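PDB 2WAD: penicillin-binding protein 2B from Streptococcus pneumoniae, which probably acts as a peptidoglycan transpeptidase, forming peptide cross-links between adjacent glycan strands of the cell wall as part of the elongasome, and binds penicillin. Local coordinates for residues Lys99-Val104 against Ile175-Gln180; Ser200-Ile205 against Ile215-Ser220; Ser326-Glu331 against Gly335-Ser340; Lys477-Phe482 against Gln519-Thr524. All blocks are in the same frame, centred on the assembly; numbering follows the deposited sequence.

The four contacts follow one another along the chain, none nesting in or crossing another. Contact 1 joins the end of helix 90-100 to helix 169-182, closing an excursion of 70 residues, about half of them helical; contact 2 then folds helix 199-208 back on strand 215-225 across nine residues. These two belong to the dimerisation domain and touch, Y103 and V104 of the first meeting Q201, V204 and I205 of the second. Contacts 3 and 4 lie in the transpeptidase domain, far from the first pair and touching neither of them. Contact 3 is a tight turn leaving helix 314-334, whereas contact 4 closes a 36-residue loop between helix 471-484 and the approach to helix 525-536.

Contact 1: Lys99-Val104 against Ile175-Gln180; sequences KLLTYV and IYLFSQ
Two residues before L177, the side chain that reaches across to L100, L101 and V104, the carbonyl oxygen I175 O is gripped twice by S179: the amide S179 N bonds at 3.1 Å and the hydroxyl S179 OG at 2.7 Å, the two approaching from opposite faces of the carbonyl plane. This turn, its carbonyl oxygen held by two donors, belongs to helix 169-182 of the dimerisation domain, and one leucine of that helix packs against the C-terminal end of helix 90-100 and the chain that follows it. L177 sets its CG anti to its carbonyl carbon, and a nearly straight chi2 of 170° extends CD1 onward to segment 99-104. The other branch is looser, L177 CD2 meeting L100 CD2 at 4.2 Å where the leucines cross at about a right angle. A97 of helix 90-100 also touches L177, and V104 passes the apolar surface on to I205 of helix 199-208. Nothing polar crosses between the two segments. The CD1 methyl does most of the touching: V104 CG2 stands 4.2 Å from L177 CD1 as the two side chains slide past each other in opposite directions, and L177 CD1 lies 3.9 Å from L101 CD1 and 3.8 Å from L101 CB.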
loop_
_atom_site.group_PDB
_atom_site.type_symbol
_atom_site.label_atom_id
_atom_site.label_comp_id
_atom_site.label_asym_id
_atom_site.label_seq_id
_atom_site.Cartn_x
_atom_site.Cartn_y
_atom_site.Cartn_z
ATOM N N LYS A 99 -45.240 -8.861 8.900
ATOM C CA LYS A 99 -45.851 -7.561 8.594
ATOM C C LYS A 99 -44.955 -6.776 7.618
ATOM O O LYS A 99 -45.431 -6.055 6.741
ATOM C CB LYS A 99 -46.060 -6.717 9.858
ATOM C CG LYS A 99 -47.252 -7.080 10.722
ATOM C CD LYS A 99 -48.533 -6.406 10.230
ATOM C CE LYS A 99 -48.719 -5.016 10.807
ATOM N NZ LYS A 99 -50.114 -4.561 10.488
ATOM N N LEU A 100 -43.647 -6.912 7.789
ATOM C CA LEU A 100 -42.692 -6.167 6.973
ATOM C C LEU A 100 -42.632 -6.713 5.550
ATOM O O LEU A 100 -42.413 -5.967 4.594
ATOM C CB LEU A 100 -41.295 -6.205 7.603
ATOM C CG LEU A 100 -40.268 -5.329 6.880
ATOM C CD1 LEU A 100 -40.751 -3.893 6.879
ATOM C CD2 LEU A 100 -38.876 -5.421 7.502
ATOM N N LEU A 101 -42.804 -8.021 5.407
ATOM C CA LEU A 101 -42.709 -8.633 4.088
ATOM C C LEU A 101 -43.778 -8.084 3.134
ATOM O O LEU A 101 -43.600 -8.108 1.919
ATOM C CB LEU A 101 -42.819 -10.158 4.180
ATOM C CG LEU A 101 -42.579 -10.909 2.869
ATOM C CD1 LEU A 101 -41.292 -10.440 2.185
ATOM C CD2 LEU A 101 -42.607 -12.414 3.103
ATOM N N THR A 102 -44.887 -7.592 3.673
ATOM C CA THR A 102 -45.909 -7.003 2.823
ATOM C C THR A 102 -45.373 -5.767 2.094
ATOM O O THR A 102 -45.846 -5.438 1.008
ATOM C CB THR A 102 -47.220 -6.707 3.587
ATOM O OG1 THR A 102 -46.928 -5.916 4.739
ATOM C CG2 THR A 102 -47.856 -7.993 4.083
ATOM N N TYR A 103 -44.356 -5.117 2.663
ATOM C CA TYR A 103 -43.898 -3.823 2.164
ATOM C C TYR A 103 -42.575 -3.877 1.396
ATOM O O TYR A 103 -42.247 -2.939 0.681
ATOM C CB TYR A 103 -43.899 -2.756 3.276
ATOM C CG TYR A 103 -45.280 -2.540 3.891
ATOM C CD1 TYR A 103 -46.276 -1.881 3.172
ATOM C CD2 TYR A 103 -45.602 -3.006 5.161
ATOM C CE1 TYR A 103 -47.536 -1.687 3.699
ATOM C CE2 TYR A 103 -46.879 -2.822 5.692
ATOM C CZ TYR A 103 -47.833 -2.143 4.960
ATOM O OH TYR A 103 -49.117 -1.934 5.413
ATOM N N VAL A 104 -41.829 -4.970 1.518
ATOM C CA VAL A 104 -40.526 -5.053 0.886
ATOM C C VAL A 104 -40.470 -6.307 0.028
ATOM O O VAL A 104 -41.334 -7.191 0.126
ATOM C CB VAL A 104 -39.351 -5.128 1.908
ATOM C CG1 VAL A 104 -39.345 -3.930 2.856
ATOM C CG2 VAL A 104 -39.380 -6.456 2.680
ATOM N N ILE A 175 -38.285 -16.010 6.918
ATOM C CA ILE A 175 -37.124 -16.519 7.645
ATOM C C ILE A 175 -35.921 -15.618 7.445
ATOM O O ILE A 175 -35.176 -15.322 8.381
ATOM C CB ILE A 175 -36.759 -17.959 7.269
ATOM C CG1 ILE A 175 -37.940 -18.886 7.553
ATOM C CG2 ILE A 175 -35.541 -18.402 8.074
ATOM C CD1 ILE A 175 -37.623 -20.345 7.298
ATOM N N TYR A 176 -35.746 -15.157 6.214
ATOM C CA TYR A 176 -34.694 -14.187 5.922
ATOM C C TYR A 176 -34.805 -12.894 6.730
ATOM O O TYR A 176 -33.827 -12.422 7.299
ATOM C CB TYR A 176 -34.660 -13.882 4.422
ATOM C CG TYR A 176 -33.593 -12.878 4.045
ATOM C CD1 TYR A 176 -32.245 -13.216 4.091
ATOM C CD2 TYR A 176 -33.938 -11.591 3.659
ATOM C CE1 TYR A 176 -31.264 -12.294 3.739
ATOM C CE2 TYR A 176 -32.983 -10.663 3.320
ATOM C CZ TYR A 176 -31.650 -11.019 3.354
ATOM O OH TYR A 176 -30.717 -10.076 3.010
ATOM N N LEU A 177 -35.997 -12.311 6.752
ATOM C CA LEU A 177 -36.282 -11.091 7.503
ATOM C C LEU A 177 -36.059 -11.235 9.010
ATOM O O LEU A 177 -35.340 -10.421 9.600
ATOM C CB LEU A 177 -37.697 -10.581 7.202
ATOM C CG LEU A 177 -37.804 -9.876 5.838
ATOM C CD1 LEU A 177 -39.246 -9.593 5.446
ATOM C CD2 LEU A 177 -36.939 -8.615 5.682
ATOM N N PHE A 178 -36.667 -12.253 9.618
ATOM C CA PHE A 178 -36.358 -12.659 10.992
ATOM C C PHE A 178 -34.851 -12.655 11.313
ATOM O O PHE A 178 -34.417 -11.995 12.265
ATOM C CB PHE A 178 -36.946 -14.043 11.231
ATOM C CG PHE A 178 -36.683 -14.592 12.599
ATOM C CD1 PHE A 178 -37.646 -14.492 13.584
ATOM C CD2 PHE A 178 -35.493 -15.237 12.893
ATOM C CE1 PHE A 178 -37.426 -15.003 14.847
ATOM C CE2 PHE A 178 -35.268 -15.762 14.157
ATOM C CZ PHE A 178 -36.241 -15.636 15.139
ATOM N N SER A 179 -34.052 -13.357 10.505
ATOM C CA SER A 179 -32.608 -13.444 10.746
ATOM C C SER A 179 -32.006 -12.042 10.893
ATOM O O SER A 179 -31.223 -11.765 11.806
ATOM C CB SER A 179 -31.896 -14.251 9.648
ATOM O OG SER A 179 -32.669 -15.373 9.244
ATOM N N GLN A 180 -32.392 -11.144 9.995
ATOM C CA GLN A 180 -31.967 -9.751 10.067
ATOM C C GLN A 180 -32.347 -9.104 11.404
ATOM O O GLN A 180 -31.510 -8.464 12.033
ATOM C CB GLN A 180 -32.605 -8.969 8.918
ATOM C CG GLN A 180 -32.221 -9.451 7.530
ATOM C CD GLN A 180 -30.833 -9.009 7.160
ATOM O OE1 GLN A 180 -30.530 -7.813 7.151
ATOM N NE2 GLN A 180 -29.969 -9.974 6.870
#

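Contact 2: Ser200-Ile205 against Ile215-Ser220; sequences SQVAVI and ISISTS
I217 pushes its branched side chain between V202 and I205, two residues one helical turn apart, and so seats helix 199-208 on an outer strand of the three-stranded antiparallel sheet in the dimerisation domain. The helix and strand 215-225 are near neighbours in sequence, making this a compact helix-on-sheet unit. The branches of I217 divide the work unequally. Its CG2 methyl lies 3.9 Å from V202 CG1, the valine being met at a slant, while I217 CD1 comes to 3.8 Å from I205 CG2 with the two isoleucines crossing at about a right angle. The bent end of I217, chi2 -70°, also keeps CD1 close to the valine, 4.0 Å from V202 CG1, so that one methyl spans both helix residues. On the helix side, I205 offers CG2 because its chi1 of -67° puts that methyl anti to the backbone N, and I217 CG1 rests 3.9 Å from I205 CG2.

Beyond this first shell, the strand is held by backbone hydrogen bonds pairing S216 with S81, S218 with V79 and S220 with K77, all on strand 72-83, and S218 OG also bonds to S81 OG. Y103 and L197 pack beside I205 and V202. At the start of the helix, N198 OD1 accepts a hydrogen bond from Q201 N.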
loop_
_atom_site.group_PDB
_atom_site.type_symbol
_atom_site.label_atom_id
_atom_site.label_comp_id
_atom_site.label_asym_id
_atom_site.label_seq_id
_atom_site.Cartn_x
_atom_site.Cartn_y
_atom_site.Cartn_z
ATOM N N SER A 200 -41.357 5.660 -3.462
ATOM C CA SER A 200 -42.753 5.547 -3.076
ATOM C C SER A 200 -42.923 4.383 -2.111
ATOM O O SER A 200 -43.626 4.481 -1.104
ATOM C CB SER A 200 -43.615 5.328 -4.316
ATOM O OG SER A 200 -44.887 4.823 -3.940
ATOM N N GLN A 201 -42.278 3.273 -2.456
ATOM C CA GLN A 201 -42.135 2.127 -1.574
ATOM C C GLN A 201 -41.636 2.586 -0.201
ATOM O O GLN A 201 -42.249 2.261 0.808
ATOM C CB GLN A 201 -41.163 1.135 -2.207
ATOM C CG GLN A 201 -41.392 -0.346 -1.943
ATOM C CD GLN A 201 -40.231 -1.187 -2.469
ATOM O OE1 GLN A 201 -39.666 -0.902 -3.532
ATOM N NE2 GLN A 201 -39.861 -2.216 -1.714
ATOM N N VAL A 202 -40.550 3.353 -0.156
ATOM C CA VAL A 202 -40.109 3.973 1.094
ATOM C C VAL A 202 -41.178 4.786 1.831
ATOM O O VAL A 202 -41.362 4.613 3.036
ATOM C CB VAL A 202 -38.861 4.868 0.912
ATOM C CG1 VAL A 202 -38.554 5.608 2.212
ATOM C CG2 VAL A 202 -37.663 4.043 0.487
ATOM N N ALA A 203 -41.888 5.668 1.134
ATOM C CA ALA A 203 -42.832 6.555 1.811
ATOM C C ALA A 203 -44.124 5.883 2.277
ATOM O O ALA A 203 -44.874 6.470 3.053
ATOM C CB ALA A 203 -43.137 7.792 0.969
ATOM N N VAL A 204 -44.392 4.669 1.798
ATOM C CA VAL A 204 -45.462 3.836 2.346
ATOM C C VAL A 204 -45.018 3.211 3.675
ATOM O O VAL A 204 -45.803 3.177 4.624
ATOM C CB VAL A 204 -45.914 2.719 1.368
ATOM C CG1 VAL A 204 -46.896 1.788 2.043
ATOM C CG2 VAL A 204 -46.529 3.305 0.103
ATOM N N ILE A 205 -43.782 2.723 3.750
ATOM C CA ILE A 205 -43.242 2.223 5.019
ATOM C C ILE A 205 -43.211 3.317 6.086
ATOM O O ILE A 205 -43.625 3.098 7.232
ATOM C CB ILE A 205 -41.837 1.598 4.885
ATOM C CG1 ILE A 205 -41.916 0.316 4.060
ATOM C CG2 ILE A 205 -41.274 1.264 6.277
ATOM C CD1 ILE A 205 -40.629 -0.071 3.395
ATOM N N ILE A 215 -39.370 -0.651 14.048
ATOM C CA ILE A 215 -39.099 -0.403 12.633
ATOM C C ILE A 215 -39.294 1.053 12.227
ATOM O O ILE A 215 -40.264 1.696 12.610
ATOM C CB ILE A 215 -39.906 -1.328 11.704
ATOM C CG1 ILE A 215 -39.386 -2.762 11.822
ATOM C CG2 ILE A 215 -39.798 -0.836 10.253
ATOM C CD1 ILE A 215 -38.077 -2.967 11.080
ATOM N N SER A 216 -38.358 1.566 11.441
ATOM C CA SER A 216 -38.476 2.933 10.964
ATOM C C SER A 216 -37.612 3.088 9.713
ATOM O O SER A 216 -36.758 2.249 9.428
ATOM C CB SER A 216 -38.043 3.924 12.049
ATOM O OG SER A 216 -36.634 4.131 12.019
ATOM N N ILE A 217 -37.862 4.146 8.950
ATOM C CA ILE A 217 -36.970 4.512 7.850
ATOM C C ILE A 217 -35.939 5.482 8.407
ATOM O O ILE A 217 -36.271 6.344 9.214
ATOM C CB ILE A 217 -37.749 5.185 6.689
ATOM C CG1 ILE A 217 -38.735 4.208 6.032
ATOM C CG2 ILE A 217 -36.795 5.772 5.661
ATOM C CD1 ILE A 217 -38.069 3.102 5.229
ATOM N N SER A 218 -34.683 5.315 8.014
ATOM C CA SER A 218 -33.657 6.326 8.250
ATOM C C SER A 218 -32.595 6.240 7.158
ATOM O O SER A 218 -32.732 5.483 6.194
ATOM C CB SER A 218 -33.052 6.198 9.653
ATOM O OG SER A 218 -32.232 5.050 9.762
ATOM N N THR A 219 -31.538 7.028 7.311
ATOM C CA THR A 219 -30.518 7.159 6.277
ATOM C C THR A 219 -29.208 6.545 6.748
ATOM O O THR A 219 -28.851 6.712 7.906
ATOM C CB THR A 219 -30.235 8.642 5.986
ATOM O OG1 THR A 219 -29.373 9.158 7.007
ATOM C CG2 THR A 219 -31.533 9.460 5.945
ATOM N N SER A 220 -28.509 5.848 5.856
ATOM C CA SER A 220 -27.198 5.250 6.134
ATOM C C SER A 220 -26.102 5.795 5.189
ATOM O O SER A 220 -26.228 6.920 4.704
ATOM C CB SER A 220 -27.318 3.728 6.025
ATOM O OG SER A 220 -26.144 3.067 6.467
#

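Contact 3: Ser326-Glu331 against Gly335-Ser340; sequences SYFNSE and GGAKYS
F328 swings its ring toward the returning chain with CG anti to the backbone N, chi1 -157°, while S340 OG, likewise anti to its own backbone N at chi1 176°, passes the ring edge on its way to P652 O. The ring thus receives two different neighbours from segment 335-340. Over one face sits the methyl of A337 in a CH-pi contact, CB being 4.2 Å from the F328 ring centroid and displaced toward the rim. At the edge are the oxygens of S340: S340 OG lies 3.5 Å from F328 CE1, and S340 O lies in the ring plane, 3.6 Å from F328 CZ. The same A337 methyl also presses against the helix, 3.6 Å from E331 CB.

These groups face each other because the last turn of helix 314-334 breaks at G335, a glycine with positive phi, and two successive type I turns, G335 to K338 and A337 to S340, fold the chain back before strand 342-348 of the central antiparallel sheet in the transpeptidase domain. The backbone oxygen of E331 ties the reversal together. A337 N donates to E331 O at 2.9 Å with a fairly straight 153° N-H...O angle, although the donor sits well above the carbonyl plane; G335 N adds a weak bond to E331 O at 3.2 Å.

The polar end of the glutamate turns to other parts of the domain. E331 bends at chi2, its OE1 bonding to N654 ND2 and its OE2 forming a salt bridge with K659, while S340 OG hydrogen-bonds to P652 O. The F328 ring also meets those of F651 and H363.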
loop_
_atom_site.group_PDB
_atom_site.type_symbol
_atom_site.label_atom_id
_atom_site.label_comp_id
_atom_site.label_asym_id
_atom_site.label_seq_id
_atom_site.Cartn_x
_atom_site.Cartn_y
_atom_site.Cartn_z
ATOM N N SER A 326 3.465 7.794 -22.566
ATOM C CA SER A 326 4.079 8.297 -23.789
ATOM C C SER A 326 5.395 7.588 -24.169
ATOM O O SER A 326 5.536 7.032 -25.267
ATOM C CB SER A 326 4.245 9.819 -23.695
ATOM O OG SER A 326 4.988 10.269 -24.812
ATOM N N TYR A 327 6.359 7.579 -23.251
ATOM C CA TYR A 327 7.575 6.811 -23.453
ATOM C C TYR A 327 7.382 5.314 -23.701
ATOM O O TYR A 327 7.986 4.730 -24.610
ATOM C CB TYR A 327 8.564 7.020 -22.293
ATOM C CG TYR A 327 9.416 8.262 -22.381
ATOM C CD1 TYR A 327 10.632 8.255 -23.067
ATOM C CD2 TYR A 327 9.014 9.449 -21.765
ATOM C CE1 TYR A 327 11.414 9.393 -23.120
ATOM C CE2 TYR A 327 9.792 10.580 -21.812
ATOM C CZ TYR A 327 10.991 10.552 -22.489
ATOM O OH TYR A 327 11.764 11.695 -22.516
ATOM N N PHE A 328 6.567 4.646 -22.900
ATOM C CA PHE A 328 6.415 3.201 -23.132
ATOM C C PHE A 328 5.859 2.865 -24.517
ATOM O O PHE A 328 6.318 1.915 -25.132
ATOM C CB PHE A 328 5.536 2.507 -22.072
ATOM C CG PHE A 328 5.804 1.022 -21.963
ATOM C CD1 PHE A 328 6.805 0.540 -21.128
ATOM C CD2 PHE A 328 5.084 0.106 -22.717
ATOM C CE1 PHE A 328 7.076 -0.825 -21.037
ATOM C CE2 PHE A 328 5.335 -1.264 -22.646
ATOM C CZ PHE A 328 6.346 -1.734 -21.802
ATOM N N ASN A 329 4.844 3.593 -24.985
ATOM C CA ASN A 329 4.307 3.352 -26.328
ATOM C C ASN A 329 5.323 3.626 -27.426
ATOM O O ASN A 329 5.365 2.909 -28.415
ATOM C CB ASN A 329 3.041 4.183 -26.588
ATOM C CG ASN A 329 1.775 3.528 -26.039
ATOM O OD1 ASN A 329 1.517 2.336 -26.246
ATOM N ND2 ASN A 329 0.993 4.306 -25.327
ATOM N N SER A 330 6.147 4.654 -27.249
ATOM C CA SER A 330 7.215 4.926 -28.207
ATOM C C SER A 330 8.172 3.736 -28.274
ATOM O O SER A 330 8.540 3.259 -29.360
ATOM C CB SER A 330 7.957 6.205 -27.795
ATOM O OG SER A 330 8.724 6.714 -28.869
ATOM N N GLU A 331 8.551 3.215 -27.108
ATOM C CA GLU A 331 9.468 2.072 -27.079
ATOM C C GLU A 331 8.811 0.799 -27.597
ATOM O O GLU A 331 9.489 -0.096 -28.091
ATOM C CB GLU A 331 10.040 1.858 -25.681
ATOM C CG GLU A 331 10.911 3.001 -25.217
ATOM C CD GLU A 331 12.232 3.072 -25.965
ATOM O OE1 GLU A 331 13.130 2.246 -25.684
ATOM O OE2 GLU A 331 12.376 3.964 -26.835
ATOM N N GLY A 335 10.114 -1.171 -31.014
ATOM C CA GLY A 335 10.377 -2.585 -30.745
ATOM C C GLY A 335 11.160 -2.852 -29.467
ATOM O O GLY A 335 11.235 -3.992 -29.004
ATOM N N GLY A 336 11.736 -1.807 -28.874
ATOM C CA GLY A 336 12.586 -1.989 -27.696
ATOM C C GLY A 336 11.857 -2.532 -26.480
ATOM O O GLY A 336 12.451 -3.206 -25.635
ATOM N N ALA A 337 10.567 -2.241 -26.379
ATOM C CA ALA A 337 9.816 -2.617 -25.181
ATOM C C ALA A 337 8.990 -3.890 -25.353
ATOM O O ALA A 337 8.141 -4.188 -24.518
ATOM C CB ALA A 337 8.927 -1.466 -24.739
ATOM N N LYS A 338 9.252 -4.636 -26.425
ATOM C CA LYS A 338 8.393 -5.750 -26.814
ATOM C C LYS A 338 8.186 -6.790 -25.703
ATOM O O LYS A 338 7.065 -7.259 -25.477
ATOM C CB LYS A 338 8.971 -6.427 -28.054
ATOM C CG LYS A 338 8.107 -7.564 -28.585
ATOM C CD LYS A 338 8.801 -8.240 -29.766
ATOM C CE LYS A 338 8.058 -9.490 -30.248
ATOM N NZ LYS A 338 7.444 -9.327 -31.600
ATOM N N TYR A 339 9.274 -7.172 -25.037
ATOM C CA TYR A 339 9.206 -8.121 -23.922
ATOM C C TYR A 339 9.359 -7.488 -22.551
ATOM O O TYR A 339 9.668 -8.195 -21.605
ATOM C CB TYR A 339 10.275 -9.197 -24.089
ATOM C CG TYR A 339 10.100 -9.917 -25.402
ATOM C CD1 TYR A 339 8.978 -10.700 -25.625
ATOM C CD2 TYR A 339 11.010 -9.757 -26.434
ATOM C CE1 TYR A 339 8.784 -11.342 -26.829
ATOM C CE2 TYR A 339 10.822 -10.383 -27.650
ATOM C CZ TYR A 339 9.706 -11.183 -27.836
ATOM O OH TYR A 339 9.487 -11.827 -29.038
ATOM N N SER A 340 9.152 -6.173 -22.463
ATOM C CA SER A 340 9.194 -5.438 -21.202
ATOM C C SER A 340 7.862 -5.535 -20.464
ATOM O O SER A 340 6.812 -5.251 -21.044
ATOM C CB SER A 340 9.564 -3.976 -21.475
ATOM O OG SER A 340 9.527 -3.222 -20.277
#

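Contact 4: Lys477-Phe482 against Gln519-Thr524; sequences KLRSTF and QFDNYT
R479 lays the NE-NH2 side of its guanidinium against the carboxylate of D521, a side-on bidentate salt bridge joining helix 471-484 to the loop before helix 525-536 in the transpeptidase domain. R479 NE donates to D521 OD2 at 2.9 Å and R479 NH2 to D521 OD1 at 2.8 Å, one nitrogen to each oxygen. Both oxygens use their syn lone pairs, and the two flat groups are only 21° from coplanar, a geometry that limits rotation of either group. The arginine gets there by holding its chain extended from CG to NE, chi2 -179°.

R479 NH2 is shared further: it bonds to P504 O as well, and the ring edge of F520 comes alongside, F520 CE2 being 3.5 Å from R479 NH2. The guanidinium and ring planes are only 16° apart, but R479 NH2 lies at the edge of the ring near its plane, so this is not a cation-pi stack over the face. N515 OD1 accepts a bond from D521 N, and probably helps to position the aspartate.

A second touch lies one turn along the helix. F482, packed against A391 and T392 of helix 389-398, is about 11 Å, side chain to side chain, from S386, the predicted acyl-ester residue. F482 and Y523 cross at about a right angle, and the phenol oxygen does the touching: Y523 OH approaches F482 CD2 to 3.4 Å, with F482 CG 3.9 Å from that oxygen.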
loop_
_atom_site.group_PDB
_atom_site.type_symbol
_atom_site.label_atom_id
_atom_site.label_comp_id
_atom_site.label_asym_id
_atom_site.label_seq_id
_atom_site.Cartn_x
_atom_site.Cartn_y
_atom_site.Cartn_z
ATOM N N LYS A 477 27.617 -8.939 4.431
ATOM C CA LYS A 477 28.086 -7.569 4.604
ATOM C C LYS A 477 27.629 -6.654 3.467
ATOM O O LYS A 477 27.300 -5.489 3.707
ATOM C CB LYS A 477 29.604 -7.530 4.707
ATOM C CG LYS A 477 30.175 -8.014 6.028
ATOM C CD LYS A 477 31.698 -8.104 5.940
ATOM C CE LYS A 477 32.285 -8.733 7.207
ATOM N NZ LYS A 477 33.746 -8.458 7.353
ATOM N N LEU A 478 27.657 -7.182 2.241
ATOM C CA LEU A 478 27.165 -6.474 1.066
ATOM C C LEU A 478 25.680 -6.171 1.224
ATOM O O LEU A 478 25.280 -5.009 1.089
ATOM C CB LEU A 478 27.419 -7.296 -0.222
ATOM C CG LEU A 478 27.037 -6.628 -1.557
ATOM C CD1 LEU A 478 27.989 -5.449 -1.910
ATOM C CD2 LEU A 478 26.999 -7.629 -2.716
ATOM N N ARG A 479 24.877 -7.205 1.508
ATOM C CA ARG A 479 23.430 -7.054 1.634
ATOM C C ARG A 479 23.034 -6.173 2.818
ATOM O O ARG A 479 21.976 -5.511 2.831
ATOM C CB ARG A 479 22.718 -8.407 1.721
ATOM C CG ARG A 479 22.743 -9.277 0.460
ATOM C CD ARG A 479 21.979 -10.588 0.684
ATOM N NE ARG A 479 21.513 -11.180 -0.573
ATOM C CZ ARG A 479 21.259 -12.470 -0.767
ATOM N NH1 ARG A 479 21.413 -13.347 0.227
ATOM N NH2 ARG A 479 20.832 -12.891 -1.954
ATOM N N SER A 480 23.911 -6.130 3.812
ATOM C CA SER A 480 23.671 -5.242 4.947
ATOM C C SER A 480 23.825 -3.781 4.563
ATOM O O SER A 480 22.975 -2.939 4.902
ATOM C CB SER A 480 24.529 -5.646 6.162
ATOM O OG SER A 480 24.690 -4.572 7.073
ATOM N N THR A 481 24.914 -3.453 3.877
ATOM C CA THR A 481 24.995 -2.114 3.282
ATOM C C THR A 481 23.823 -1.786 2.358
ATOM O O THR A 481 23.226 -0.726 2.475
ATOM C CB THR A 481 26.298 -1.910 2.492
ATOM O OG1 THR A 481 27.399 -2.346 3.301
ATOM C CG2 THR A 481 26.456 -0.428 2.137
ATOM N N PHE A 482 23.524 -2.654 1.392
ATOM C CA PHE A 482 22.334 -2.476 0.551
ATOM C C PHE A 482 21.069 -2.153 1.372
ATOM O O PHE A 482 20.375 -1.172 1.081
ATOM C CB PHE A 482 22.113 -3.732 -0.302
ATOM C CG PHE A 482 23.116 -3.906 -1.433
ATOM C CD1 PHE A 482 23.899 -2.852 -1.875
ATOM C CD2 PHE A 482 23.258 -5.125 -2.070
ATOM C CE1 PHE A 482 24.815 -3.013 -2.913
ATOM C CE2 PHE A 482 24.145 -5.284 -3.140
ATOM C CZ PHE A 482 24.946 -4.231 -3.559
ATOM N N GLN A 519 22.972 -7.389 -10.552
ATOM C CA GLN A 519 22.396 -8.459 -11.352
ATOM C C GLN A 519 22.116 -9.693 -10.495
ATOM O O GLN A 519 22.327 -10.799 -10.941
ATOM C CB GLN A 519 23.289 -8.841 -12.537
ATOM C CG GLN A 519 23.566 -7.725 -13.551
ATOM C CD GLN A 519 22.346 -7.315 -14.358
ATOM O OE1 GLN A 519 22.119 -6.126 -14.607
ATOM N NE2 GLN A 519 21.568 -8.295 -14.799
ATOM N N PHE A 520 21.617 -9.544 -9.273
ATOM C CA PHE A 520 21.207 -10.751 -8.535
ATOM C C PHE A 520 19.946 -10.437 -7.742
ATOM O O PHE A 520 18.849 -10.749 -8.199
ATOM C CB PHE A 520 22.345 -11.369 -7.685
ATOM C CG PHE A 520 22.001 -12.713 -7.084
ATOM C CD1 PHE A 520 21.628 -13.773 -7.894
ATOM C CD2 PHE A 520 22.000 -12.908 -5.712
ATOM C CE1 PHE A 520 21.278 -15.011 -7.352
ATOM C CE2 PHE A 520 21.661 -14.143 -5.160
ATOM C CZ PHE A 520 21.280 -15.194 -5.983
ATOM N N ASP A 521 20.049 -9.767 -6.597
ATOM C CA ASP A 521 18.819 -9.497 -5.842
ATOM C C ASP A 521 17.939 -8.544 -6.674
ATOM O O ASP A 521 18.489 -7.646 -7.324
ATOM C CB ASP A 521 19.165 -8.840 -4.499
ATOM C CG ASP A 521 19.880 -9.781 -3.549
ATOM O OD1 ASP A 521 19.883 -10.993 -3.818
ATOM O OD2 ASP A 521 20.448 -9.328 -2.535
ATOM N N ASN A 522 16.615 -8.735 -6.645
ATOM C CA ASN A 522 15.588 -7.861 -7.238
ATOM C C ASN A 522 14.926 -6.942 -6.195
ATOM O O ASN A 522 14.596 -7.394 -5.095
ATOM C CB ASN A 522 14.425 -8.687 -7.832
ATOM C CG ASN A 522 14.799 -9.475 -9.101
ATOM O OD1 ASN A 522 14.030 -9.521 -10.069
ATOM N ND2 ASN A 522 15.965 -10.113 -9.096
ATOM N N TYR A 523 14.671 -5.685 -6.565
ATOM C CA TYR A 523 14.129 -4.679 -5.669
ATOM C C TYR A 523 12.884 -4.026 -6.277
ATOM O O TYR A 523 12.691 -4.073 -7.503
ATOM C CB TYR A 523 15.195 -3.603 -5.442
ATOM C CG TYR A 523 16.524 -4.112 -4.917
ATOM C CD1 TYR A 523 16.600 -5.008 -3.834
ATOM C CD2 TYR A 523 17.701 -3.722 -5.511
ATOM C CE1 TYR A 523 17.819 -5.464 -3.348
ATOM C CE2 TYR A 523 18.917 -4.187 -5.056
ATOM C CZ TYR A 523 18.977 -5.025 -3.961
ATOM O OH TYR A 523 20.223 -5.451 -3.544
ATOM N N THR A 524 12.045 -3.431 -5.432
ATOM C CA THR A 524 10.871 -2.689 -5.903
ATOM C C THR A 524 11.252 -1.248 -6.298
ATOM O O THR A 524 12.289 -0.738 -5.905
ATOM C CB THR A 524 9.815 -2.540 -4.804
ATOM O OG1 THR A 524 10.329 -1.655 -3.808
ATOM C CG2 THR A 524 9.451 -3.877 -4.157
#